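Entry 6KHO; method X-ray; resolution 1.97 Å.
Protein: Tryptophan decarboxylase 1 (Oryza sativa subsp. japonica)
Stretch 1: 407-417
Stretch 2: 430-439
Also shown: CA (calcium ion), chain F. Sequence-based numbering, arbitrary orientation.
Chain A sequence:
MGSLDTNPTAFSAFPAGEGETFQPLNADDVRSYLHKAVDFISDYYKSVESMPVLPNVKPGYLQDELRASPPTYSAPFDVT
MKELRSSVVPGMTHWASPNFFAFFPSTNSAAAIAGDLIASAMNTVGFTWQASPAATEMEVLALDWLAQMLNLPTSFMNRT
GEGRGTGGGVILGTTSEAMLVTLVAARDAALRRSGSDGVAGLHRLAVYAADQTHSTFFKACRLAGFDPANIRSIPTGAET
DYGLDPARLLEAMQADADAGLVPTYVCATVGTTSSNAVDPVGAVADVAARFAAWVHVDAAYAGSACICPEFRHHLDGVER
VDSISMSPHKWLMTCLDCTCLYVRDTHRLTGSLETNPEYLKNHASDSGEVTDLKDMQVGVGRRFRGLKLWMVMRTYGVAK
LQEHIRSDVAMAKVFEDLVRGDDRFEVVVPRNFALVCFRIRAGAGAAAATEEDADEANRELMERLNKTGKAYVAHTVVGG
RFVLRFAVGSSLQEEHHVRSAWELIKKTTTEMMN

Stretch 1 407-417: SDVAMAKVFED
Stretch 2 (430-439) PRNFALVCFR

What ties the charged groups together? Arg 431 NE donates to Glu 416 OE1 at 2.8 Å (160°), a hydrogen bond within a salt bridge, with the carboxylate oxygen at the guanidinium edge. Glu 416 is extended (t, t, chi3 -7°) and Arg 431 runs t, t, p with chi4 75°. Two waters reinforce the pair: one donates to Glu 416 OE2 (2.6 Å) and accepts from Arg 431 N (2.8 Å); the other donates to Glu 416 OE1 (2.5 Å) and accepts from Arg 431 NH2 (2.9 Å). The buried carboxylate is thus matched.

How is the arginine held in place? Its NH1 donates to Phe 433 O at 2.8 Å, folding the side chain back onto its own loop. Lys 413 N lies over one guanidinium face, Val 409 (t) CG1 is 3.7 Å from Arg 431 NH1, and Ala 412 CB is 3.9 Å from Arg 431 CD. Lys 413 (t, t, t, m) leads its end away.

What backbone frame carries these contacts? Stretch 1 is helical throughout, phi/psi near -65/-39, with Glu 416 N bonded to Ala 412 O at 2.9 Å. Loop 430-434 (Arg 431 -91/117, Phe 433 -131/-122, Ala 434 -112/18) leads into strand 435-439 (Val 436 -115/128), whose axis runs 16° from the helix direction, 8.4 Å away at closest approach. Val 409 CA faces Ala 434 CA at 4.7 Å; Glu 416 CA and Val 436 CA are 6.3 Å apart.

What fills the apolar side? Buried Ala 412, Phe 415, Val 436 and Phe 438 suit this side, being apolar; the stretches bury 487 Å² in all. Ala 412 CB points toward stretch 2, 3.6 Å from Ala 434 CA. Val 436 (t) sets CG2 3.6 Å from Ala 412 O and CG1 3.9 Å from Phe 415 CD2. Phe 415 (t, chi2 88°) turns its edge to the face of Phe 438 (p, chi2 -71°), centroids 5.4 Å apart, planes at 78°. Leu 435 and Cys 437 point away, alternating with Val 436 and Phe 438, which point toward the helix.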

# COMPACT_ATOMS: atom_id res chain seq x y z
N SER A 407 3.58 -18.31 -23.86
CA SER A 407 3.50 -19.69 -23.42
C SER A 407 2.30 -19.91 -22.50
O SER A 407 1.69 -20.99 -22.52
CB SER A 407 4.80 -20.12 -22.74
OG SER A 407 5.10 -19.30 -21.62
N ASP A 408 1.92 -18.90 -21.70
CA ASP A 408 0.70 -19.02 -20.90
C ASP A 408 -0.53 -19.07 -21.79
O ASP A 408 -1.47 -19.83 -21.52
CB ASP A 408 0.57 -17.84 -19.93
CG ASP A 408 1.47 -17.98 -18.73
OD1 ASP A 408 2.06 -19.06 -18.57
OD2 ASP A 408 1.57 -17.02 -17.94
N VAL A 409 -0.55 -18.23 -22.82
CA VAL A 409 -1.69 -18.21 -23.74
C VAL A 409 -1.79 -19.53 -24.49
O VAL A 409 -2.88 -20.07 -24.68
CB VAL A 409 -1.57 -17.00 -24.69
CG1 VAL A 409 -2.48 -17.17 -25.89
CG2 VAL A 409 -1.89 -15.70 -23.94
N ALA A 410 -0.64 -20.09 -24.88
CA ALA A 410 -0.64 -21.34 -25.62
C ALA A 410 -1.11 -22.51 -24.76
O ALA A 410 -1.83 -23.38 -25.24
CB ALA A 410 0.75 -21.60 -26.20
N MET A 411 -0.72 -22.53 -23.47
CA MET A 411 -1.29 -23.51 -22.55
C MET A 411 -2.80 -23.34 -22.43
O MET A 411 -3.55 -24.32 -22.43
CB MET A 411 -0.65 -23.41 -21.16
CG MET A 411 0.81 -23.86 -21.08
SD MET A 411 1.32 -24.28 -19.38
CE MET A 411 1.17 -22.70 -18.55
N ALA A 412 -3.28 -22.09 -22.32
CA ALA A 412 -4.72 -21.85 -22.27
C ALA A 412 -5.41 -22.33 -23.54
O ALA A 412 -6.53 -22.84 -23.49
CB ALA A 412 -5.00 -20.36 -22.04
N LYS A 413 -4.75 -22.17 -24.69
CA LYS A 413 -5.35 -22.65 -25.94
C LYS A 413 -5.43 -24.17 -25.96
O LYS A 413 -6.40 -24.73 -26.49
CB LYS A 413 -4.56 -22.13 -27.14
CG LYS A 413 -5.40 -22.01 -28.41
CD LYS A 413 -4.54 -21.86 -29.65
CE LYS A 413 -5.38 -22.02 -30.92
NZ LYS A 413 -6.05 -23.35 -30.98
N VAL A 414 -4.43 -24.85 -25.40
CA VAL A 414 -4.50 -26.30 -25.25
C VAL A 414 -5.74 -26.69 -24.45
O VAL A 414 -6.51 -27.57 -24.86
CB VAL A 414 -3.21 -26.84 -24.60
CG1 VAL A 414 -3.42 -28.22 -24.01
CG2 VAL A 414 -2.07 -26.87 -25.62
N PHE A 415 -5.97 -26.02 -23.31
CA PHE A 415 -7.11 -26.36 -22.47
C PHE A 415 -8.44 -26.04 -23.17
O PHE A 415 -9.41 -26.80 -23.03
CB PHE A 415 -7.03 -25.61 -21.15
CG PHE A 415 -8.14 -25.94 -20.19
CD1 PHE A 415 -8.02 -27.00 -19.31
CD2 PHE A 415 -9.30 -25.18 -20.15
CE1 PHE A 415 -9.02 -27.30 -18.42
CE2 PHE A 415 -10.32 -25.47 -19.26
CZ PHE A 415 -10.18 -26.54 -18.39
N GLU A 416 -8.50 -24.92 -23.89
CA GLU A 416 -9.74 -24.54 -24.57
C GLU A 416 -10.11 -25.56 -25.64
O GLU A 416 -11.27 -25.97 -25.75
CB GLU A 416 -9.58 -23.14 -25.19
CG GLU A 416 -10.79 -22.70 -26.02
CD GLU A 416 -10.46 -21.58 -27.00
OE1 GLU A 416 -9.33 -21.05 -26.96
OE2 GLU A 416 -11.34 -21.24 -27.82
N ASP A 417 -9.13 -26.00 -26.43
CA ASP A 417 -9.38 -26.99 -27.47
C ASP A 417 -9.69 -28.36 -26.88
O ASP A 417 -10.35 -29.17 -27.54
CB ASP A 417 -8.19 -27.05 -28.42
CG ASP A 417 -8.04 -25.77 -29.23
OD1 ASP A 417 -8.99 -24.95 -29.23
OD2 ASP A 417 -6.98 -25.58 -29.88
N PRO A 430 -15.51 -16.37 -26.11
CA PRO A 430 -14.21 -16.49 -26.77
C PRO A 430 -13.09 -16.18 -25.78
O PRO A 430 -13.23 -15.35 -24.89
CB PRO A 430 -14.27 -15.44 -27.89
CG PRO A 430 -15.72 -15.15 -28.08
CD PRO A 430 -16.38 -15.36 -26.76
N ARG A 431 -11.97 -16.89 -25.94
CA ARG A 431 -10.81 -16.72 -25.07
C ARG A 431 -9.88 -15.67 -25.68
O ARG A 431 -9.37 -15.86 -26.79
CB ARG A 431 -10.07 -18.05 -24.88
CG ARG A 431 -8.75 -17.96 -24.09
CD ARG A 431 -7.78 -19.09 -24.45
NE ARG A 431 -7.56 -19.13 -25.89
CZ ARG A 431 -6.79 -18.28 -26.56
NH1 ARG A 431 -6.15 -17.31 -25.92
NH2 ARG A 431 -6.66 -18.38 -27.88
N ASN A 432 -9.68 -14.55 -24.97
CA ASN A 432 -8.78 -13.50 -25.44
C ASN A 432 -7.36 -13.65 -24.91
O ASN A 432 -6.40 -13.29 -25.61
CB ASN A 432 -9.31 -12.12 -25.04
CG ASN A 432 -10.58 -11.76 -25.77
OD1 ASN A 432 -10.65 -11.89 -26.99
ND2 ASN A 432 -11.59 -11.30 -25.03
N PHE A 433 -7.19 -14.17 -23.70
CA PHE A 433 -5.88 -14.21 -23.06
C PHE A 433 -5.60 -15.60 -22.51
O PHE A 433 -5.61 -16.57 -23.27
CB PHE A 433 -5.81 -13.11 -22.00
CG PHE A 433 -6.16 -11.74 -22.56
CD1 PHE A 433 -5.27 -11.07 -23.39
CD2 PHE A 433 -7.38 -11.15 -22.29
CE1 PHE A 433 -5.59 -9.83 -23.93
CE2 PHE A 433 -7.72 -9.91 -22.82
CZ PHE A 433 -6.82 -9.25 -23.64
N ALA A 434 -5.34 -15.73 -21.20
CA ALA A 434 -5.00 -17.03 -20.64
C ALA A 434 -6.08 -17.57 -19.71
O ALA A 434 -5.82 -18.47 -18.90
CB ALA A 434 -3.65 -16.96 -19.90
N LEU A 435 -7.30 -17.04 -19.81
CA LEU A 435 -8.43 -17.50 -19.02
C LEU A 435 -9.45 -18.15 -19.95
O LEU A 435 -9.82 -17.57 -20.99
CB LEU A 435 -9.08 -16.34 -18.25
CG LEU A 435 -10.47 -16.57 -17.64
CD1 LEU A 435 -10.37 -17.34 -16.32
CD2 LEU A 435 -11.20 -15.25 -17.44
N VAL A 436 -9.90 -19.35 -19.58
CA VAL A 436 -10.92 -20.08 -20.32
C VAL A 436 -12.15 -20.19 -19.43
O VAL A 436 -12.05 -20.64 -18.28
CB VAL A 436 -10.43 -21.47 -20.76
CG1 VAL A 436 -11.58 -22.26 -21.37
CG2 VAL A 436 -9.28 -21.35 -21.73
N CYS A 437 -13.31 -19.79 -19.95
CA CYS A 437 -14.57 -19.96 -19.24
C CYS A 437 -15.32 -21.13 -19.89
O CYS A 437 -15.51 -21.14 -21.11
CB CYS A 437 -15.41 -18.68 -19.29
SG CYS A 437 -14.77 -17.27 -18.31
N PHE A 438 -15.74 -22.09 -19.07
CA PHE A 438 -16.34 -23.31 -19.58
C PHE A 438 -17.37 -23.81 -18.57
O PHE A 438 -17.37 -23.40 -17.41
CB PHE A 438 -15.29 -24.39 -19.86
CG PHE A 438 -14.75 -25.06 -18.62
CD1 PHE A 438 -13.92 -24.37 -17.74
CD2 PHE A 438 -15.08 -26.37 -18.32
CE1 PHE A 438 -13.43 -24.98 -16.60
CE2 PHE A 438 -14.58 -26.99 -17.18
CZ PHE A 438 -13.76 -26.29 -16.31
N ARG A 439 -18.25 -24.70 -19.04
CA ARG A 439 -19.21 -25.30 -18.13
C ARG A 439 -19.75 -26.60 -18.72
O ARG A 439 -19.60 -26.88 -19.91
CB ARG A 439 -20.36 -24.34 -17.80
CG ARG A 439 -21.31 -24.03 -18.95
CD ARG A 439 -22.56 -23.38 -18.39
NE ARG A 439 -23.76 -23.81 -19.11
CZ ARG A 439 -24.92 -24.07 -18.52
NH1 ARG A 439 -25.05 -23.95 -17.20
NH2 ARG A 439 -25.96 -24.45 -19.25
CA CA F . 3.94 -19.78 -17.33
O HOH W 1 4.78 -20.79 -19.10
O HOH W 2 4.96 -17.96 -18.45
O HOH W 3 3.14 -17.89 -15.99
O HOH W 4 -12.03 -18.73 -28.06
O HOH W 5 -8.45 -20.26 -29.20
O HOH W 6 2.84 -21.13 -15.74
O HOH W 7 5.98 -19.72 -15.97